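Local coordinates for protein beta-fructofuranosidase (Arabidopsis thaliana, PDB 2OXB) that hydrolyses sucrose and 1-kestose, and more weakly neokestose and levan, as a secreted cell-wall invertase that cleaves terminal beta-fructofuranoside residues, at residues H31-W36 / P63-P68; I46-S51 / P90-T95; G410-A415 / E420-V425; S450-D455 / P501-G506. The protein carries 1 engineered substitution. All coordinates share one frame; numbering follows the deposited sequence.

Contact 1. Residues H31-W36 / P63-P68; sequences HLFYQW and PPAIFP. With FRU (beta-D-fructofuranose), chain B.
Phe33 and Ala65 make the buried half of this contact, Trp36 and Pro64 the more open half. The backbones stay well apart, with the CA atoms of Phe33 and Ala65 8.1 Å from each other, and no hydrogen bond crosses, so only side chains bridge the gap. On the enclosed side, CE1 of Phe33 reaches the methyl CB of Ala65 at 4.2 Å, where the second chain turns a corner. The phenyl ring is also stacked on His50 and meets the ring of Trp121 steeply, and this half is buried. Trp36 and Pro64 are each partly exposed. CZ3 of the indole comes to CG of the proline ring at 3.8 Å, a single oblique touch at the far corner of the six-membered ring. The indole gets there because Trp36 CG lies anti to the backbone N (chi1 172°).

Gln35, next to Trp36 in the chain, turns its amide toward the substrate site. Its chain bends at chi2 (-89°), and OE1 accepts a hydrogen bond of 2.8 Å from O6 of the fructose unit of the bound sucrose. NE2 donates to Cys77 O and Asn21 OD1, so both ends of the amide are engaged, which probably fixes its rotation. That fructose unit is also hydrogen-bonded to Ser79, Asp145 and the engineered Gln199.

Strand 47-53 lies between strands 29-36 and 60-66 in one sheet. The contact therefore reaches over that middle strand to the sheet's outermost strand, 60-66, while strand 15-26 flanks 29-36 on its other side.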
# COMPACT_ATOMS: atom_id res chain seq x y z
N HIS A 31 -14.46 -8.85 3.42
CA HIS A 31 -14.34 -9.53 2.14
C HIS A 31 -13.12 -9.01 1.39
O HIS A 31 -12.72 -7.86 1.54
CB HIS A 31 -15.62 -9.29 1.31
CG HIS A 31 -16.83 -10.01 1.82
ND1 HIS A 31 -16.94 -11.39 1.80
CD2 HIS A 31 -18.00 -9.55 2.31
CE1 HIS A 31 -18.13 -11.74 2.25
NE2 HIS A 31 -18.80 -10.65 2.57
N LEU A 32 -12.51 -9.89 0.61
CA LEU A 32 -11.36 -9.55 -0.22
C LEU A 32 -11.45 -10.38 -1.48
O LEU A 32 -11.57 -11.61 -1.44
CB LEU A 32 -10.02 -9.86 0.45
CG LEU A 32 -8.80 -9.72 -0.51
CD1 LEU A 32 -8.50 -8.27 -0.77
CD2 LEU A 32 -7.56 -10.38 0.07
N PHE A 33 -11.41 -9.68 -2.60
CA PHE A 33 -11.42 -10.35 -3.88
C PHE A 33 -10.06 -9.93 -4.41
O PHE A 33 -9.26 -9.38 -3.65
CB PHE A 33 -12.56 -9.81 -4.76
CG PHE A 33 -13.93 -9.92 -4.14
CD1 PHE A 33 -14.63 -11.12 -4.15
CD2 PHE A 33 -14.53 -8.82 -3.53
CE1 PHE A 33 -15.90 -11.21 -3.58
CE2 PHE A 33 -15.80 -8.92 -2.96
CZ PHE A 33 -16.48 -10.11 -2.99
N TYR A 34 -9.78 -10.21 -5.68
CA TYR A 34 -8.51 -9.84 -6.27
C TYR A 34 -8.27 -10.49 -7.62
O TYR A 34 -8.93 -11.46 -7.99
CB TYR A 34 -7.33 -10.17 -5.34
CG TYR A 34 -7.26 -11.61 -4.91
CD1 TYR A 34 -8.06 -12.11 -3.88
CD2 TYR A 34 -6.38 -12.49 -5.53
CE1 TYR A 34 -7.96 -13.43 -3.47
CE2 TYR A 34 -6.28 -13.81 -5.13
CZ TYR A 34 -7.06 -14.28 -4.10
OH TYR A 34 -6.93 -15.60 -3.75
N GLN A 35 -7.31 -9.92 -8.34
CA GLN A 35 -6.94 -10.41 -9.65
C GLN A 35 -6.09 -11.67 -9.43
O GLN A 35 -5.01 -11.60 -8.82
CB GLN A 35 -6.15 -9.31 -10.37
CG GLN A 35 -6.87 -7.98 -10.49
CD GLN A 35 -7.75 -7.86 -11.72
OE1 GLN A 35 -7.25 -7.66 -12.82
NE2 GLN A 35 -9.05 -8.00 -11.54
N TRP A 36 -6.57 -12.81 -9.92
CA TRP A 36 -5.87 -14.09 -9.76
C TRP A 36 -5.90 -14.99 -11.01
O TRP A 36 -6.91 -15.08 -11.70
CB TRP A 36 -6.47 -14.84 -8.54
CG TRP A 36 -6.01 -16.26 -8.34
CD1 TRP A 36 -4.78 -16.68 -7.90
CD2 TRP A 36 -6.77 -17.45 -8.59
NE1 TRP A 36 -4.73 -18.06 -7.88
CE2 TRP A 36 -5.94 -18.55 -8.29
CE3 TRP A 36 -8.08 -17.68 -9.04
CZ2 TRP A 36 -6.38 -19.87 -8.43
CZ3 TRP A 36 -8.51 -19.00 -9.18
CH2 TRP A 36 -7.66 -20.08 -8.88
N PRO A 63 -14.71 -19.96 -3.98
CA PRO A 63 -14.60 -20.04 -5.43
C PRO A 63 -14.80 -18.67 -6.07
O PRO A 63 -15.68 -17.91 -5.64
CB PRO A 63 -15.71 -21.03 -5.79
CG PRO A 63 -16.76 -20.74 -4.76
CD PRO A 63 -15.94 -20.61 -3.50
N PRO A 64 -13.99 -18.33 -7.10
CA PRO A 64 -14.02 -17.06 -7.86
C PRO A 64 -15.43 -16.52 -8.07
O PRO A 64 -16.34 -17.27 -8.41
CB PRO A 64 -13.33 -17.45 -9.16
CG PRO A 64 -12.27 -18.37 -8.69
CD PRO A 64 -12.98 -19.24 -7.67
N ALA A 65 -15.60 -15.21 -7.89
CA ALA A 65 -16.91 -14.55 -8.01
C ALA A 65 -17.18 -13.82 -9.33
O ALA A 65 -18.28 -13.91 -9.90
CB ALA A 65 -17.10 -13.59 -6.85
N ILE A 66 -16.20 -13.05 -9.79
CA ILE A 66 -16.32 -12.31 -11.04
C ILE A 66 -15.30 -12.94 -11.99
O ILE A 66 -14.09 -12.90 -11.73
CB ILE A 66 -15.99 -10.79 -10.87
CG1 ILE A 66 -16.73 -10.21 -9.66
CG2 ILE A 66 -16.43 -10.02 -12.11
CD1 ILE A 66 -18.24 -10.23 -9.79
N PHE A 67 -15.80 -13.52 -13.07
CA PHE A 67 -14.99 -14.17 -14.10
C PHE A 67 -15.78 -14.12 -15.40
O PHE A 67 -17.00 -14.01 -15.38
CB PHE A 67 -14.70 -15.63 -13.70
CG PHE A 67 -15.91 -16.40 -13.26
CD1 PHE A 67 -16.72 -17.04 -14.19
CD2 PHE A 67 -16.28 -16.41 -11.92
CE1 PHE A 67 -17.90 -17.68 -13.79
CE2 PHE A 67 -17.45 -17.04 -11.51
CZ PHE A 67 -18.27 -17.67 -12.45
N PRO A 68 -15.08 -14.19 -16.55
CA PRO A 68 -15.67 -14.15 -17.89
C PRO A 68 -16.77 -15.19 -18.13
O PRO A 68 -16.49 -16.39 -18.24
CB PRO A 68 -14.46 -14.35 -18.80
CG PRO A 68 -13.39 -13.65 -18.05
CD PRO A 68 -13.61 -14.15 -16.64
C1 FRU B . -2.79 -2.70 -12.25
C2 FRU B . -3.56 -3.15 -13.50
C3 FRU B . -4.96 -2.49 -13.56
C4 FRU B . -5.81 -3.51 -14.25
C5 FRU B . -5.15 -4.81 -13.78
C6 FRU B . -5.02 -5.86 -14.87
O1 FRU B . -2.49 -1.32 -12.29
O2 FRU B . -2.91 -2.99 -14.81
O3 FRU B . -4.97 -1.26 -14.29
O4 FRU B . -7.17 -3.44 -13.83
O5 FRU B . -3.83 -4.51 -13.34
O6 FRU B . -6.32 -6.36 -15.15

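Contact 2. Residues I46-S51 / P90-T95; sequences IVWAHS and PVILYT
The indole of Trp48 and the phenol ring of Tyr94 are the flat groups here, and they meet obliquely: the five-membered ring of Trp48 and the Tyr94 ring have centroids 5.8 Å apart and planes at 63°. The nearest approach is made by the stem of the tyrosine, with CB of Tyr94 3.5 Å from CZ2 of Trp48. Ile92 meets the same six-membered ring farther round: its CD1 lies 3.8 Å from Trp48 CZ3, and its CG2 is 4.0 Å from Trp48 CH2. Tyr94 CG sits between its own backbone N and carbonyl carbon (chi1 81°), which leads the phenol away, where OH makes a weak hydrogen bond to Asp73.

At the five-membered end, Trp48 NE1 donates to Trp78 O, so the indole is held at one end by a polar bond and at the other by apolar carbons. A serine in place of Trp48 would probably open a gap beside Ile92 and Tyr94 CB and leave Trp78 O without this donor.

All three residues are buried, and the Trp48 side chain also touches Gln35 of the substrate site. Strand 47-53 pairs with 29-36 and 60-66 in one sheet, whereas strand 93-97 lies between 77-81 and 103-110 in another. Trp48 thus spans two successive sheets, consistent with neighbouring blades of the family 32 beta-propeller.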
# COMPACT_ATOMS: atom_id res chain seq x y z
N ILE A 46 -7.12 -13.67 -15.64
CA ILE A 46 -7.46 -12.99 -14.40
C ILE A 46 -8.94 -13.12 -14.04
O ILE A 46 -9.83 -12.91 -14.88
CB ILE A 46 -7.07 -11.50 -14.46
CG1 ILE A 46 -5.55 -11.37 -14.42
CG2 ILE A 46 -7.68 -10.74 -13.30
CD1 ILE A 46 -4.92 -12.00 -13.17
N VAL A 47 -9.19 -13.48 -12.78
CA VAL A 47 -10.53 -13.65 -12.23
C VAL A 47 -10.57 -13.03 -10.84
O VAL A 47 -9.53 -12.71 -10.26
CB VAL A 47 -10.89 -15.15 -12.07
CG1 VAL A 47 -12.35 -15.30 -11.66
CG2 VAL A 47 -10.61 -15.90 -13.37
N TRP A 48 -11.77 -12.86 -10.30
CA TRP A 48 -11.94 -12.31 -8.96
C TRP A 48 -11.98 -13.40 -7.90
O TRP A 48 -13.06 -13.80 -7.47
CB TRP A 48 -13.21 -11.45 -8.90
CG TRP A 48 -13.04 -10.06 -9.47
CD1 TRP A 48 -12.45 -9.73 -10.67
CD2 TRP A 48 -13.43 -8.82 -8.87
NE1 TRP A 48 -12.46 -8.36 -10.84
CE2 TRP A 48 -13.05 -7.78 -9.76
CE3 TRP A 48 -14.07 -8.48 -7.67
CZ2 TRP A 48 -13.29 -6.43 -9.47
CZ3 TRP A 48 -14.31 -7.13 -7.39
CH2 TRP A 48 -13.92 -6.13 -8.29
N ALA A 49 -10.81 -13.90 -7.50
CA ALA A 49 -10.72 -14.92 -6.47
C ALA A 49 -11.28 -14.30 -5.21
O ALA A 49 -11.17 -13.09 -5.01
CB ALA A 49 -9.30 -15.35 -6.26
N HIS A 50 -11.86 -15.14 -4.35
CA HIS A 50 -12.47 -14.67 -3.11
C HIS A 50 -11.88 -15.29 -1.85
O HIS A 50 -11.26 -16.34 -1.89
CB HIS A 50 -13.98 -14.97 -3.14
CG HIS A 50 -14.78 -14.16 -2.18
ND1 HIS A 50 -14.28 -13.05 -1.53
CD2 HIS A 50 -16.08 -14.26 -1.80
CE1 HIS A 50 -15.23 -12.50 -0.80
NE2 HIS A 50 -16.33 -13.21 -0.95
N SER A 51 -12.09 -14.59 -0.74
CA SER A 51 -11.63 -15.01 0.59
C SER A 51 -12.39 -14.10 1.57
O SER A 51 -12.88 -13.05 1.17
CB SER A 51 -10.12 -14.81 0.73
OG SER A 51 -9.39 -15.65 -0.15
N PRO A 90 -24.33 -4.45 -0.53
CA PRO A 90 -23.01 -4.28 -1.16
C PRO A 90 -22.98 -4.71 -2.63
O PRO A 90 -23.16 -5.88 -2.93
CB PRO A 90 -22.12 -5.15 -0.30
CG PRO A 90 -22.99 -6.34 -0.08
CD PRO A 90 -24.38 -5.76 0.16
N VAL A 91 -22.74 -3.77 -3.54
CA VAL A 91 -22.67 -4.10 -4.96
C VAL A 91 -21.22 -4.06 -5.43
O VAL A 91 -20.31 -4.00 -4.60
CB VAL A 91 -23.48 -3.10 -5.82
CG1 VAL A 91 -24.96 -3.30 -5.60
CG2 VAL A 91 -23.10 -1.67 -5.45
N ILE A 92 -20.99 -4.10 -6.74
CA ILE A 92 -19.63 -4.04 -7.28
C ILE A 92 -19.56 -3.37 -8.65
O ILE A 92 -20.45 -3.50 -9.48
CB ILE A 92 -18.96 -5.46 -7.38
CG1 ILE A 92 -18.43 -5.88 -6.01
CG2 ILE A 92 -17.81 -5.44 -8.40
CD1 ILE A 92 -17.84 -7.26 -5.96
N LEU A 93 -18.48 -2.62 -8.87
CA LEU A 93 -18.25 -1.94 -10.13
C LEU A 93 -16.91 -2.43 -10.65
O LEU A 93 -15.86 -2.08 -10.11
CB LEU A 93 -18.24 -0.42 -9.92
CG LEU A 93 -19.61 0.27 -9.81
CD1 LEU A 93 -20.41 -0.32 -8.67
CD2 LEU A 93 -19.43 1.77 -9.60
N TYR A 94 -16.93 -3.28 -11.68
CA TYR A 94 -15.68 -3.79 -12.23
C TYR A 94 -15.61 -3.61 -13.74
O TYR A 94 -16.64 -3.56 -14.43
CB TYR A 94 -15.50 -5.27 -11.88
CG TYR A 94 -16.26 -6.21 -12.78
CD1 TYR A 94 -15.65 -6.77 -13.90
CD2 TYR A 94 -17.59 -6.52 -12.53
CE1 TYR A 94 -16.35 -7.63 -14.74
CE2 TYR A 94 -18.29 -7.36 -13.37
CZ TYR A 94 -17.67 -7.92 -14.47
OH TYR A 94 -18.39 -8.77 -15.29
N THR A 95 -14.38 -3.51 -14.24
CA THR A 95 -14.08 -3.33 -15.65
C THR A 95 -13.93 -4.66 -16.37
O THR A 95 -13.01 -5.43 -16.10
CB THR A 95 -12.73 -2.56 -15.85
OG1 THR A 95 -12.70 -1.39 -15.03
CG2 THR A 95 -12.56 -2.15 -17.32

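Contact 3. Residues G410-A415 / E420-V425; sequences GLMVLA and EEYTSV
Leu411 and Val425 face each other as an antiparallel hydrogen-bonded pair. Leu411 N donates to Val425 O, modelled at 2.5 Å, too short for the exact length to be trusted, and the return bond from Val425 N to Leu411 O is weak at 3.0 Å. Two residues along, Val413 N reaches Thr423 O at 3.1 Å, though the place of that oxygen is less sure, and Thr423 N answers weakly to Val413 O at 3.4 Å. Met412 and Ser424 form the non-hydrogen-bonded pair between them. The short strand axes run 4.6 Å apart at 159°, nearly antiparallel.

Outward from this ladder, Val413 CG2 packs on Thr423 CB at 3.7 Å, and the two methyls named CG2 also touch. Thr423 turns its OG1 to Ser450 OG in a hydrogen bond. On the other face of the hairpin, Met412 bends at chi3 (-98°) and brings SD to Tyr422: the sulfur is 3.8 Å from CD1, and seen from the ring centroid it lies 36° off the normal, an oblique Met-aromatic contact. CB of Tyr422 rests against CB of Ala415, where the hairpin nears its turn.

Strand 406-415 is bordered on its far side by strand 510-515, whose Phe512 and Phe514 touch Met412, and 423-431 is bordered by 439-446. Leu411, Val413 and Val425 turn instead toward strand 473-480 of a second sheet, so the hairpin lines the interface between the two sheets of the C-terminal beta-sandwich.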
# COMPACT_ATOMS: atom_id res chain seq x y z
N GLY A 410 20.01 1.62 11.72
CA GLY A 410 18.66 1.09 11.71
C GLY A 410 18.66 -0.40 11.99
O GLY A 410 19.27 -0.86 12.96
N LEU A 411 18.01 -1.17 11.13
CA LEU A 411 17.93 -2.62 11.33
C LEU A 411 18.49 -3.45 10.20
O LEU A 411 18.57 -3.00 9.06
CB LEU A 411 16.47 -3.03 11.53
CG LEU A 411 15.76 -2.58 12.80
CD1 LEU A 411 14.26 -2.91 12.71
CD2 LEU A 411 16.41 -3.27 14.00
N MET A 412 18.87 -4.68 10.53
CA MET A 412 19.34 -5.64 9.54
C MET A 412 18.49 -6.88 9.80
O MET A 412 18.59 -7.53 10.85
CB MET A 412 20.82 -5.98 9.72
CG MET A 412 21.73 -4.78 9.68
SD MET A 412 23.42 -5.22 9.20
CE MET A 412 24.20 -5.33 10.76
N VAL A 413 17.61 -7.17 8.84
CA VAL A 413 16.71 -8.31 8.94
C VAL A 413 17.14 -9.41 8.01
O VAL A 413 17.94 -9.17 7.10
CB VAL A 413 15.26 -7.92 8.60
CG1 VAL A 413 14.76 -6.86 9.60
CG2 VAL A 413 15.19 -7.38 7.18
N LEU A 414 16.59 -10.60 8.22
CA LEU A 414 16.92 -11.78 7.42
C LEU A 414 18.40 -11.75 7.13
O LEU A 414 18.84 -12.14 6.05
CB LEU A 414 16.14 -11.81 6.10
CG LEU A 414 14.67 -12.22 6.08
CD1 LEU A 414 13.84 -11.06 6.59
CD2 LEU A 414 14.23 -12.60 4.67
N ALA A 415 19.18 -11.25 8.08
CA ALA A 415 20.62 -11.19 7.89
C ALA A 415 21.17 -12.61 7.90
O ALA A 415 20.64 -13.50 8.59
CB ALA A 415 21.25 -10.35 8.99
N GLU A 420 26.88 -12.16 4.83
CA GLU A 420 27.19 -12.25 3.41
C GLU A 420 25.98 -11.72 2.64
O GLU A 420 26.11 -11.23 1.52
CB GLU A 420 27.51 -13.70 2.98
CG GLU A 420 26.60 -14.80 3.52
CD GLU A 420 27.04 -15.32 4.88
OE1 GLU A 420 26.76 -14.64 5.89
OE2 GLU A 420 27.68 -16.39 4.93
N GLU A 421 24.81 -11.80 3.27
CA GLU A 421 23.59 -11.28 2.68
C GLU A 421 22.67 -10.81 3.80
O GLU A 421 22.33 -11.57 4.70
CB GLU A 421 22.89 -12.33 1.79
CG GLU A 421 22.17 -13.43 2.52
CD GLU A 421 21.69 -14.55 1.60
OE1 GLU A 421 21.14 -15.54 2.10
OE2 GLU A 421 21.86 -14.43 0.37
N TYR A 422 22.31 -9.53 3.76
CA TYR A 422 21.45 -8.92 4.77
C TYR A 422 20.68 -7.74 4.16
O TYR A 422 21.03 -7.23 3.09
CB TYR A 422 22.28 -8.42 5.96
CG TYR A 422 23.33 -7.42 5.56
CD1 TYR A 422 23.04 -6.05 5.53
CD2 TYR A 422 24.56 -7.85 5.06
CE1 TYR A 422 23.96 -5.14 5.00
CE2 TYR A 422 25.49 -6.95 4.53
CZ TYR A 422 25.18 -5.60 4.49
OH TYR A 422 26.08 -4.73 3.91
N THR A 423 19.63 -7.32 4.86
CA THR A 423 18.82 -6.19 4.43
C THR A 423 18.99 -5.14 5.49
O THR A 423 19.06 -5.46 6.67
CB THR A 423 17.35 -6.61 4.25
OG1 THR A 423 17.23 -7.33 3.02
CG2 THR A 423 16.44 -5.40 4.23
N SER A 424 19.08 -3.88 5.09
CA SER A 424 19.33 -2.84 6.07
C SER A 424 18.53 -1.57 5.98
O SER A 424 18.88 -0.65 5.24
CB SER A 424 20.82 -2.51 6.04
OG SER A 424 21.27 -2.45 4.69
N VAL A 425 17.44 -1.50 6.74
CA VAL A 425 16.62 -0.31 6.78
C VAL A 425 17.21 0.51 7.92
O VAL A 425 17.46 -0.01 9.02
CB VAL A 425 15.17 -0.66 7.09
CG1 VAL A 425 14.36 0.60 7.30
CG2 VAL A 425 14.60 -1.50 5.96

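Contact 4. Residues S450-D455 / P501-G506; sequences SSLKED and PKLAIG
Leu452 meets Leu503 where two surface loops lie side by side, and its side chain can be followed outward. CB leaves the backbone beside the second loop without touching it, the nearest side-chain atom being Lys502 CB at 4.6 Å. CG lies anti to the carbonyl carbon (chi1 -80°), and from there the branch divides. CD1 turns to the partner and meets Leu503 CD1 at 3.5 Å, methyl to methyl, while CD2 lies farther off. Leu452 is exposed and Leu503 partly so, making this the solvent side of the contact.

Deeper in, the chains themselves come together. The CA atoms of Ser451 and Pro501 are 4.1 Å apart, and CB of Ser451 packs on Pro501 CA at 3.7 Å. Ser450 O comes to Pro501 CB at 3.8 Å, a van der Waals contact. No hydrogen bond links the two loops directly. Glu421 ties down the second loop instead, its OE1 accepting from the backbone N of Leu503 and of Ala504, the latter the centre of an inverse gamma turn. Lys453 reaches the other way, to a salt bridge with Asp302 in helix 300-306.

Neither loop has regular secondary structure. One follows strand 439-446 and the other precedes strand 510-515, so this is loop-to-loop packing at one end of the C-terminal beta-sandwich of family 32 enzymes, away from the substrate site.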
# COMPACT_ATOMS: atom_id res chain seq x y z
N SER A 450 20.65 -7.79 -0.20
CA SER A 450 19.53 -8.55 0.36
C SER A 450 19.60 -10.05 0.10
O SER A 450 19.01 -10.83 0.85
CB SER A 450 18.19 -8.02 -0.17
OG SER A 450 17.78 -6.86 0.54
N SER A 451 20.31 -10.47 -0.95
CA SER A 451 20.42 -11.88 -1.25
C SER A 451 21.69 -12.13 -2.01
O SER A 451 22.37 -11.19 -2.41
CB SER A 451 19.25 -12.35 -2.10
OG SER A 451 19.49 -12.08 -3.46
N LEU A 452 22.01 -13.41 -2.20
CA LEU A 452 23.22 -13.81 -2.91
C LEU A 452 23.00 -14.05 -4.40
O LEU A 452 23.93 -13.96 -5.19
CB LEU A 452 23.81 -15.08 -2.29
CG LEU A 452 24.65 -14.92 -1.02
CD1 LEU A 452 24.98 -16.27 -0.46
CD2 LEU A 452 25.91 -14.14 -1.37
N LYS A 453 21.75 -14.35 -4.76
CA LYS A 453 21.40 -14.59 -6.16
C LYS A 453 21.29 -13.24 -6.88
O LYS A 453 20.34 -12.49 -6.66
CB LYS A 453 20.07 -15.35 -6.22
CG LYS A 453 19.62 -15.67 -7.62
CD LYS A 453 18.41 -16.58 -7.62
CE LYS A 453 18.06 -16.97 -9.04
NZ LYS A 453 16.98 -17.96 -9.10
N GLU A 454 22.27 -12.93 -7.73
CA GLU A 454 22.31 -11.67 -8.47
C GLU A 454 21.01 -11.36 -9.19
O GLU A 454 20.69 -10.19 -9.44
CB GLU A 454 23.49 -11.67 -9.47
CG GLU A 454 23.75 -10.32 -10.15
CD GLU A 454 24.84 -10.38 -11.23
OE1 GLU A 454 25.98 -10.79 -10.91
OE2 GLU A 454 24.56 -10.00 -12.40
N ASP A 455 20.25 -12.40 -9.53
CA ASP A 455 18.98 -12.22 -10.22
C ASP A 455 17.82 -11.90 -9.28
O ASP A 455 17.02 -12.78 -8.96
CB ASP A 455 18.62 -13.46 -11.04
CG ASP A 455 19.35 -13.51 -12.36
OD1 ASP A 455 19.37 -12.48 -13.06
OD2 ASP A 455 19.90 -14.58 -12.70
N PRO A 501 16.79 -14.34 -0.03
CA PRO A 501 18.10 -14.82 0.43
C PRO A 501 18.25 -16.32 0.32
O PRO A 501 17.28 -17.08 0.47
CB PRO A 501 18.14 -14.35 1.88
CG PRO A 501 16.71 -14.57 2.30
CD PRO A 501 15.91 -14.04 1.12
N LYS A 502 19.48 -16.76 0.06
CA LYS A 502 19.80 -18.18 -0.08
C LYS A 502 20.28 -18.80 1.24
O LYS A 502 20.13 -20.01 1.44
CB LYS A 502 20.85 -18.38 -1.18
CG LYS A 502 20.32 -18.19 -2.60
CD LYS A 502 19.49 -19.39 -3.08
CE LYS A 502 20.38 -20.57 -3.51
NZ LYS A 502 19.64 -21.77 -4.03
N LEU A 503 20.82 -17.97 2.13
CA LEU A 503 21.31 -18.42 3.44
C LEU A 503 20.39 -17.98 4.57
O LEU A 503 20.28 -18.65 5.60
CB LEU A 503 22.71 -17.87 3.72
CG LEU A 503 23.88 -18.54 2.99
CD1 LEU A 503 25.02 -17.55 2.85
CD2 LEU A 503 24.30 -19.79 3.72
N ALA A 504 19.72 -16.85 4.39
CA ALA A 504 18.82 -16.32 5.40
C ALA A 504 17.39 -16.85 5.23
O ALA A 504 16.51 -16.16 4.68
CB ALA A 504 18.82 -14.80 5.36
N ILE A 505 17.16 -18.08 5.70
CA ILE A 505 15.86 -18.71 5.60
C ILE A 505 15.55 -19.69 6.74
O ILE A 505 16.45 -20.29 7.33
CB ILE A 505 15.71 -19.45 4.23
CG1 ILE A 505 17.01 -20.18 3.88
CG2 ILE A 505 15.35 -18.45 3.14
CD1 ILE A 505 16.92 -21.02 2.62
N GLY A 506 14.26 -19.81 7.06
CA GLY A 506 13.82 -20.70 8.12
C GLY A 506 14.46 -20.43 9.47
O GLY A 506 14.46 -19.31 9.97

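Contacts 1 and 2 come first along the chain and interleave; their centres are only 5 Å apart, since strand 47-53 sits between the two strands of contact 1. Both belong to the catalytic N-terminal domain, where they join parts of one sheet to each other and to the next sheet beside the fructose. Contacts 3 and 4 follow in the C-terminal domain, centres 11 Å apart and touching each other directly. The two groups lie 33 to 38 Å apart between centres and do not touch. Contact 1 thus supplies a residue that binds the substrate, contact 2 packs behind it, and contacts 3 and 4 belong to the accompanying sandwich domain.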